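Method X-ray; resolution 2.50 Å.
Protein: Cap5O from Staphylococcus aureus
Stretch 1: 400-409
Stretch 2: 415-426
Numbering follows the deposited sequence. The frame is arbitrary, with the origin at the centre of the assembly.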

# COMPACT_ATOMS: atom_id res chain seq x y z
N HIS B 400 21.41 11.87 -30.97
CA HIS B 400 19.95 12.00 -30.96
C HIS B 400 19.57 12.55 -29.59
O HIS B 400 19.89 11.93 -28.58
CB HIS B 400 19.28 10.64 -31.19
CG HIS B 400 19.61 10.00 -32.50
ND1 HIS B 400 19.01 10.42 -33.68
CD2 HIS B 400 20.46 8.98 -32.77
CE1 HIS B 400 19.52 9.65 -34.63
NE2 HIS B 400 20.40 8.77 -34.13
N LYS B 401 18.92 13.71 -29.55
CA LYS B 401 18.51 14.33 -28.29
C LYS B 401 17.22 13.69 -27.71
O LYS B 401 16.13 14.28 -27.79
CB LYS B 401 18.42 15.86 -28.41
CG LYS B 401 19.76 16.55 -28.62
CD LYS B 401 19.61 18.07 -28.68
CE LYS B 401 20.76 18.75 -29.37
NZ LYS B 401 20.62 20.23 -29.35
N VAL B 402 17.35 12.47 -27.14
CA VAL B 402 16.23 11.76 -26.51
C VAL B 402 16.53 11.38 -25.05
O VAL B 402 17.63 10.92 -24.75
CB VAL B 402 15.56 10.62 -27.33
CG1 VAL B 402 15.37 11.00 -28.80
CG2 VAL B 402 16.30 9.30 -27.21
N ILE B 403 15.56 11.62 -24.16
CA ILE B 403 15.65 11.32 -22.73
C ILE B 403 14.53 10.37 -22.29
O ILE B 403 13.35 10.68 -22.51
CB ILE B 403 15.60 12.63 -21.87
CG1 ILE B 403 16.78 13.57 -22.17
CG2 ILE B 403 15.51 12.30 -20.36
CD1 ILE B 403 16.69 14.92 -21.52
N PHE B 404 14.90 9.23 -21.65
CA PHE B 404 13.95 8.32 -21.01
C PHE B 404 14.21 8.40 -19.49
O PHE B 404 15.21 7.89 -18.98
CB PHE B 404 14.01 6.86 -21.52
CG PHE B 404 13.04 5.93 -20.82
CD1 PHE B 404 11.78 6.37 -20.42
CD2 PHE B 404 13.39 4.61 -20.57
CE1 PHE B 404 10.91 5.51 -19.74
CE2 PHE B 404 12.50 3.75 -19.91
CZ PHE B 404 11.27 4.21 -19.51
N ASP B 405 13.32 9.13 -18.81
CA ASP B 405 13.42 9.39 -17.38
C ASP B 405 12.56 8.42 -16.58
O ASP B 405 11.33 8.52 -16.58
CB ASP B 405 13.11 10.86 -17.10
CG ASP B 405 13.34 11.36 -15.70
OD1 ASP B 405 14.02 10.65 -14.92
OD2 ASP B 405 12.87 12.46 -15.38
N THR B 406 13.21 7.45 -15.91
CA THR B 406 12.57 6.43 -15.09
C THR B 406 12.18 6.96 -13.71
O THR B 406 11.48 6.26 -12.98
CB THR B 406 13.46 5.17 -15.00
OG1 THR B 406 14.59 5.43 -14.18
CG2 THR B 406 13.89 4.64 -16.34
N LYS B 407 12.65 8.18 -13.35
CA LYS B 407 12.42 8.82 -12.04
C LYS B 407 11.49 10.05 -12.06
O LYS B 407 11.09 10.50 -10.99
CB LYS B 407 13.77 9.19 -11.37
CG LYS B 407 14.64 8.00 -10.95
CD LYS B 407 14.04 7.17 -9.80
CE LYS B 407 14.16 7.80 -8.44
NZ LYS B 407 13.78 6.84 -7.38
N ASN B 408 11.16 10.60 -13.26
CA ASN B 408 10.32 11.80 -13.45
C ASN B 408 10.90 13.01 -12.67
O ASN B 408 10.19 13.72 -11.95
CB ASN B 408 8.84 11.51 -13.14
CG ASN B 408 7.88 12.59 -13.56
OD1 ASN B 408 8.02 13.23 -14.61
ND2 ASN B 408 6.87 12.81 -12.77
N VAL B 409 12.23 13.20 -12.81
CA VAL B 409 13.02 14.22 -12.13
C VAL B 409 13.14 15.55 -12.90
O VAL B 409 13.14 16.61 -12.27
CB VAL B 409 14.37 13.65 -11.61
CG1 VAL B 409 15.36 13.37 -12.74
CG2 VAL B 409 15.00 14.55 -10.55
N GLU B 415 12.61 21.69 -26.39
CA GLU B 415 12.11 21.86 -27.75
C GLU B 415 12.87 20.92 -28.68
O GLU B 415 12.26 20.06 -29.31
CB GLU B 415 12.16 23.32 -28.22
CG GLU B 415 11.05 23.68 -29.20
CD GLU B 415 11.28 23.26 -30.64
OE1 GLU B 415 11.98 24.00 -31.37
OE2 GLU B 415 10.72 22.22 -31.05
N ASP B 416 14.22 21.06 -28.73
CA ASP B 416 15.10 20.20 -29.55
C ASP B 416 15.11 18.77 -29.01
O ASP B 416 15.22 17.82 -29.79
CB ASP B 416 16.56 20.71 -29.55
CG ASP B 416 16.77 22.20 -29.73
OD1 ASP B 416 16.65 22.68 -30.88
OD2 ASP B 416 17.13 22.87 -28.73
N VAL B 417 14.99 18.62 -27.67
CA VAL B 417 15.08 17.35 -26.94
C VAL B 417 13.71 16.67 -26.80
O VAL B 417 12.75 17.32 -26.38
CB VAL B 417 15.79 17.52 -25.56
CG1 VAL B 417 16.13 16.17 -24.94
CG2 VAL B 417 17.05 18.39 -25.65
N LEU B 418 13.65 15.36 -27.13
CA LEU B 418 12.44 14.54 -26.97
C LEU B 418 12.47 13.91 -25.57
O LEU B 418 13.31 13.04 -25.29
CB LEU B 418 12.37 13.45 -28.04
CG LEU B 418 11.99 13.88 -29.45
CD1 LEU B 418 12.44 12.85 -30.45
CD2 LEU B 418 10.50 14.09 -29.58
N TYR B 419 11.58 14.38 -24.67
CA TYR B 419 11.51 13.89 -23.29
C TYR B 419 10.41 12.86 -23.03
O TYR B 419 9.22 13.12 -23.25
CB TYR B 419 11.40 15.06 -22.29
CG TYR B 419 11.25 14.60 -20.85
CD1 TYR B 419 9.99 14.50 -20.26
CD2 TYR B 419 12.36 14.26 -20.09
CE1 TYR B 419 9.85 14.05 -18.95
CE2 TYR B 419 12.23 13.81 -18.77
CZ TYR B 419 10.96 13.71 -18.21
OH TYR B 419 10.82 13.29 -16.92
N TYR B 420 10.81 11.72 -22.46
CA TYR B 420 9.90 10.64 -22.11
C TYR B 420 9.96 10.27 -20.62
O TYR B 420 11.00 10.39 -19.97
CB TYR B 420 10.09 9.41 -23.01
CG TYR B 420 9.91 9.69 -24.48
CD1 TYR B 420 10.97 10.14 -25.26
CD2 TYR B 420 8.70 9.43 -25.12
CE1 TYR B 420 10.83 10.38 -26.63
CE2 TYR B 420 8.54 9.65 -26.49
CZ TYR B 420 9.61 10.13 -27.24
OH TYR B 420 9.47 10.37 -28.58
N ASN B 421 8.81 9.83 -20.12
CA ASN B 421 8.47 9.40 -18.76
C ASN B 421 8.12 7.92 -18.83
O ASN B 421 8.21 7.32 -19.89
CB ASN B 421 7.13 10.10 -18.40
CG ASN B 421 7.22 11.34 -17.58
OD1 ASN B 421 8.19 11.57 -16.86
ND2 ASN B 421 6.14 12.11 -17.60
N TYR B 422 7.58 7.38 -17.74
CA TYR B 422 6.98 6.06 -17.71
C TYR B 422 5.54 6.26 -18.20
O TYR B 422 4.90 5.34 -18.69
CB TYR B 422 6.97 5.53 -16.28
CG TYR B 422 8.12 4.61 -15.94
CD1 TYR B 422 8.53 3.62 -16.83
CD2 TYR B 422 8.68 4.61 -14.67
CE1 TYR B 422 9.53 2.72 -16.49
CE2 TYR B 422 9.68 3.71 -14.32
CZ TYR B 422 10.10 2.76 -15.23
OH TYR B 422 11.10 1.88 -14.89
N GLY B 423 5.06 7.49 -18.07
CA GLY B 423 3.75 7.92 -18.51
C GLY B 423 3.57 7.99 -20.01
O GLY B 423 2.46 7.79 -20.48
N ASN B 424 4.62 8.26 -20.79
CA ASN B 424 4.44 8.39 -22.25
C ASN B 424 5.45 7.65 -23.12
O ASN B 424 5.47 7.89 -24.32
CB ASN B 424 4.43 9.87 -22.63
CG ASN B 424 5.70 10.61 -22.25
OD1 ASN B 424 5.66 11.70 -21.70
ND2 ASN B 424 6.85 10.00 -22.47
N ILE B 425 6.28 6.79 -22.52
CA ILE B 425 7.29 6.05 -23.28
C ILE B 425 6.72 5.22 -24.47
O ILE B 425 7.38 5.12 -25.51
CB ILE B 425 8.35 5.32 -22.38
CG1 ILE B 425 9.56 4.78 -23.18
CG2 ILE B 425 7.72 4.27 -21.48
CD1 ILE B 425 10.45 5.84 -23.84
N PHE B 426 5.48 4.74 -24.34
CA PHE B 426 4.76 3.96 -25.37
C PHE B 426 4.57 4.74 -26.71
O PHE B 426 4.36 4.11 -27.74
CB PHE B 426 3.40 3.46 -24.84
CG PHE B 426 2.48 4.55 -24.36
CD1 PHE B 426 1.66 5.24 -25.25
CD2 PHE B 426 2.44 4.90 -23.01
CE1 PHE B 426 0.83 6.27 -24.80
CE2 PHE B 426 1.60 5.91 -22.57
CZ PHE B 426 0.81 6.60 -23.46
O HOH W 1 8.87 8.19 -15.21

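Two short parallel strands, 402-405 and 418-420, pair through a backbone ladder that a buried carboxylate, an aromatic cluster and one water extend at its C-terminal end. Leu-418 N donates to Lys-401 O (2.8 Å) and Ile-403 N to Leu-418 O (2.9 Å); Tyr-420 N then donates to Ile-403 O (2.7 Å) and Asp-405 N to Tyr-420 O (2.9 Å), so Ile-403 gives N and O to Leu-418 and Tyr-420, which in turn each use both their own N and O, the staggered pattern of parallel pairing. Beyond the ladder the chains spread, and water 1 fills the gap, donating to Asp-405 O (2.8 Å) and accepting from Tyr-422 N (3.0 Å). On one face, Val-402 CG1 meets Leu-418 CD1 at 3.8 Å. Farther along that face the t rotamer of Phe-404 brings its ring to Ile-425, whose CG1 lies over the ring face, and turns its edge toward the face of Tyr-422 (centroids 5.7 Å apart, planes at 82°). The other face carries Ile-403, branched enough to reach both Val-417 (CD1 to CG1, 3.7 Å) and Tyr-419 (CG2 to CD2, 3.7 Å). Tyr-419, also t, extends so that its OH donates to Asp-405 OD2 (2.7 Å). Asp-405, buried, also accepts from Lys-407 N at its OD1 (3.2 Å) and from Val-409 N at its OD2 (2.7 Å), tying the following turn to the sheet. The two stretches bury 809 Å² between them, both sides summed.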